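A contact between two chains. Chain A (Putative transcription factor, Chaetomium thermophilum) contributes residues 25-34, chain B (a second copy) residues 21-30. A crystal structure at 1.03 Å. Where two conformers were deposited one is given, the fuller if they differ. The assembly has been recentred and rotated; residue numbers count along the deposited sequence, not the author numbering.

Chain A (25-34) QCYELEKTNR
Chain B 21-30: ALQQQCYELE

Both stretches are helical throughout, and both helices extend beyond the residues given. They run in the same general direction, with an angle of 23° between their N-to-C directions and a closest axis approach of 11.0 Å. Backbone phi/psi values stay near -63/-42, with hydrogen bonds from N of each residue to O of the residue four earlier within each stretch. The register sets A:Cys26 CA 7.8 Å from B:Leu22 CA and A:Glu30 CA 7.3 Å from B:Leu29 CA. The contact buries 353 Å² in total.

The one hydrogen bond across the contact runs from B:Gln25 NE2 to A:Glu30 OE1, 2.6 Å, with an N-H...acceptor angle of 165°. The CA-to-CB bond of B:Gln25 points toward chain A. B:Gln25 is t at chi1 and t at chi2, so the side chain is extended and reaches chain A; chi3 of 56° turns the amide. B:Gln25 OE1 lies 3.3 Å from A:Cys26 CB. A:Glu30 is also extended, t and t, with chi3 -32°. A:Glu30 OE2 accepts from A:Arg34 NH2 at 3.0 Å, part of a salt bridge one turn along. One carboxylate thus serves both helices. A:Arg34 reaches it with chi1 m, then chi2 and chi3 t.

B:Leu29 has the largest covered area, 88 Å². With chi1 m and chi2 t, B:Leu29 CD1 lies 3.9 Å from A:Leu29 CD2, while B:Leu29 CD2 lies 4.2 Å from A:Glu30 CA and 3.7 Å from A:Asn33 ND2. A:Leu29 has the other common leucine form, t then p. Its apolar branches suit this buried position. A:Asn33, chi1 t, is buried too, but both its polar atoms are hydrogen-bonded elsewhere in the structure.

At the N-terminal end, A:Cys26 CB packs 4.0 Å from B:Leu22 CD2. A:Cys26 is m and buried, its CA-to-CB bond pointing toward chain B. It is bonded covalently to a group elsewhere in the structure, so it is not a free thiol. B:Leu22 is m then t. The CA-to-CB bond of B:Leu22 points sideways, but its end comes nearer.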

# COMPACT_ATOMS: atom_id res chain seq x y z
N GLN A 25 -5.16 6.68 2.20
CA GLN A 25 -3.79 6.99 1.77
C GLN A 25 -3.35 6.13 0.59
O GLN A 25 -2.70 6.62 -0.34
CB GLN A 25 -2.86 6.85 2.96
CG GLN A 25 -1.41 7.27 2.65
CD GLN A 25 -1.28 8.70 2.23
OE1 GLN A 25 -1.18 9.00 0.99
NE2 GLN A 25 -1.26 9.60 3.14
N CYS A 26 -3.63 4.83 0.63
CA CYS A 26 -3.24 3.97 -0.46
C CYS A 26 -4.07 4.25 -1.73
O CYS A 26 -3.57 4.08 -2.84
CB CYS A 26 -3.19 2.51 -0.04
SG CYS A 26 -2.08 2.15 1.34
N TYR A 27 -5.31 4.69 -1.56
CA TYR A 27 -6.09 5.18 -2.71
C TYR A 27 -5.38 6.37 -3.39
O TYR A 27 -5.35 6.43 -4.63
CB TYR A 27 -7.49 5.61 -2.24
CG TYR A 27 -8.30 6.48 -3.25
CD1 TYR A 27 -8.90 5.95 -4.30
CD2 TYR A 27 -8.35 7.86 -3.14
CE1 TYR A 27 -9.64 6.70 -5.22
CE2 TYR A 27 -9.03 8.65 -4.03
CZ TYR A 27 -9.69 8.07 -5.07
OH TYR A 27 -10.33 8.91 -5.92
N GLU A 28 -4.83 7.28 -2.63
CA GLU A 28 -4.11 8.40 -3.22
C GLU A 28 -2.89 7.89 -3.99
O GLU A 28 -2.57 8.44 -5.07
CB GLU A 28 -3.69 9.44 -2.19
CG GLU A 28 -4.86 10.17 -1.53
CD GLU A 28 -5.81 10.88 -2.46
OE1 GLU A 28 -5.43 11.30 -3.52
OE2 GLU A 28 -6.98 11.01 -2.11
N LEU A 29 -2.19 6.91 -3.46
CA LEU A 29 -1.08 6.29 -4.19
C LEU A 29 -1.57 5.72 -5.50
O LEU A 29 -0.95 5.94 -6.56
CB LEU A 29 -0.41 5.22 -3.33
CG LEU A 29 0.61 4.36 -4.08
CD1 LEU A 29 1.74 5.16 -4.69
CD2 LEU A 29 1.14 3.29 -3.13
N GLU A 30 -2.67 4.96 -5.48
CA GLU A 30 -3.16 4.39 -6.72
C GLU A 30 -3.49 5.47 -7.75
O GLU A 30 -3.17 5.33 -8.94
CB GLU A 30 -4.37 3.50 -6.42
CG GLU A 30 -5.00 2.98 -7.65
CD GLU A 30 -6.16 2.04 -7.43
OE1 GLU A 30 -6.20 1.30 -6.48
OE2 GLU A 30 -7.02 2.00 -8.28
N LYS A 31 -4.13 6.55 -7.33
CA LYS A 31 -4.48 7.64 -8.24
C LYS A 31 -3.27 8.33 -8.85
O LYS A 31 -3.22 8.60 -10.07
CB LYS A 31 -5.35 8.65 -7.48
CG LYS A 31 -5.83 9.79 -8.30
CD LYS A 31 -6.80 10.65 -7.52
CE LYS A 31 -7.16 11.93 -8.23
NZ LYS A 31 -8.11 12.63 -7.39
N THR A 32 -2.26 8.57 -8.03
CA THR A 32 -1.00 9.15 -8.54
C THR A 32 -0.30 8.17 -9.48
O THR A 32 0.27 8.58 -10.51
CB THR A 32 -0.14 9.55 -7.36
OG1 THR A 32 -0.76 10.66 -6.74
CG2 THR A 32 1.30 9.89 -7.74
N ASN A 33 -0.31 6.89 -9.13
CA ASN A 33 0.39 5.91 -9.95
C ASN A 33 -0.21 5.81 -11.33
O ASN A 33 0.52 5.63 -12.31
CB ASN A 33 0.39 4.56 -9.26
CG ASN A 33 1.61 3.76 -9.67
OD1 ASN A 33 2.72 4.04 -9.21
ND2 ASN A 33 1.43 2.82 -10.56
N ARG A 34 -1.53 5.95 -11.45
CA ARG A 34 -2.20 5.97 -12.75
C ARG A 34 -1.63 7.06 -13.63
O ARG A 34 -1.41 6.85 -14.85
CB ARG A 34 -3.72 6.25 -12.62
CG ARG A 34 -4.56 5.26 -11.90
CD ARG A 34 -6.00 5.75 -11.63
NE ARG A 34 -6.69 4.97 -10.69
CZ ARG A 34 -7.94 5.50 -10.01
NH1 ARG A 34 -8.31 6.54 -10.13
NH2 ARG A 34 -8.39 4.46 -9.16
N ALA B 21 -8.26 -6.53 0.40
CA ALA B 21 -8.39 -5.56 -0.70
C ALA B 21 -7.13 -4.67 -0.79
O ALA B 21 -6.65 -4.37 -1.89
CB ALA B 21 -9.64 -4.71 -0.52
N LEU B 22 -6.61 -4.25 0.34
CA LEU B 22 -5.34 -3.51 0.33
C LEU B 22 -4.19 -4.34 -0.19
O LEU B 22 -3.31 -3.83 -0.93
CB LEU B 22 -5.01 -3.00 1.73
CG LEU B 22 -5.82 -1.77 2.17
CD1 LEU B 22 -5.90 -1.69 3.66
CD2 LEU B 22 -5.19 -0.50 1.60
N GLN B 23 -4.17 -5.63 0.16
CA GLN B 23 -3.13 -6.51 -0.32
C GLN B 23 -3.20 -6.63 -1.86
O GLN B 23 -2.20 -6.57 -2.56
CB GLN B 23 -3.27 -7.87 0.34
CG GLN B 23 -2.16 -8.82 -0.05
CD GLN B 23 -2.30 -10.15 0.63
OE1 GLN B 23 -2.96 -10.28 1.63
NE2 GLN B 23 -1.72 -11.15 0.03
N GLN B 24 -4.41 -6.74 -2.37
CA GLN B 24 -4.61 -6.80 -3.81
C GLN B 24 -4.16 -5.49 -4.48
O GLN B 24 -3.60 -5.53 -5.59
CB GLN B 24 -6.09 -7.09 -4.09
CG GLN B 24 -6.39 -7.11 -5.54
CD GLN B 24 -5.81 -8.29 -6.27
OE1 GLN B 24 -5.48 -9.30 -5.68
NE2 GLN B 24 -5.69 -8.17 -7.62
N GLN B 25 -4.41 -4.36 -3.86
CA GLN B 25 -3.95 -3.08 -4.40
C GLN B 25 -2.42 -3.04 -4.45
O GLN B 25 -1.86 -2.65 -5.50
CB GLN B 25 -4.51 -1.96 -3.52
CG GLN B 25 -4.23 -0.57 -4.02
CD GLN B 25 -5.00 0.46 -3.23
OE1 GLN B 25 -4.89 0.53 -1.99
NE2 GLN B 25 -5.79 1.22 -3.90
N CYS B 26 -1.73 -3.45 -3.40
CA CYS B 26 -0.28 -3.50 -3.47
C CYS B 26 0.21 -4.46 -4.52
O CYS B 26 1.22 -4.18 -5.21
CB CYS B 26 0.32 -3.81 -2.10
SG CYS B 26 0.44 -2.34 -1.05
N TYR B 27 -0.45 -5.61 -4.65
CA TYR B 27 -0.12 -6.59 -5.69
C TYR B 27 -0.23 -5.99 -7.08
O TYR B 27 0.69 -6.14 -7.91
CB TYR B 27 -1.08 -7.79 -5.53
CG TYR B 27 -0.93 -8.81 -6.62
CD1 TYR B 27 0.04 -9.79 -6.56
CD2 TYR B 27 -1.76 -8.84 -7.72
CE1 TYR B 27 0.19 -10.75 -7.51
CE2 TYR B 27 -1.63 -9.79 -8.72
CZ TYR B 27 -0.70 -10.77 -8.59
OH TYR B 27 -0.46 -11.77 -9.55
N GLU B 28 -1.33 -5.32 -7.36
CA GLU B 28 -1.57 -4.75 -8.68
C GLU B 28 -0.55 -3.65 -8.98
O GLU B 28 -0.02 -3.56 -10.10
CB GLU B 28 -2.97 -4.21 -8.81
CG GLU B 28 -4.00 -5.33 -8.87
CD GLU B 28 -5.41 -4.85 -8.95
OE1 GLU B 28 -5.64 -3.61 -9.18
OE2 GLU B 28 -6.33 -5.68 -8.90
N LEU B 29 -0.32 -2.77 -8.01
CA LEU B 29 0.64 -1.68 -8.20
C LEU B 29 2.04 -2.22 -8.43
O LEU B 29 2.80 -1.69 -9.26
CB LEU B 29 0.64 -0.74 -7.01
CG LEU B 29 -0.61 0.15 -6.87
CD1 LEU B 29 -0.66 0.76 -5.49
CD2 LEU B 29 -0.66 1.19 -7.97
N GLU B 30 2.42 -3.29 -7.70
CA GLU B 30 3.75 -3.86 -7.87
C GLU B 30 3.89 -4.40 -9.29
O GLU B 30 4.93 -4.18 -9.95
CB GLU B 30 4.01 -4.93 -6.85
CG GLU B 30 5.45 -5.42 -6.87
CD GLU B 30 5.87 -6.37 -7.98
OE1 GLU B 30 5.02 -7.11 -8.49
OE2 GLU B 30 7.09 -6.37 -8.31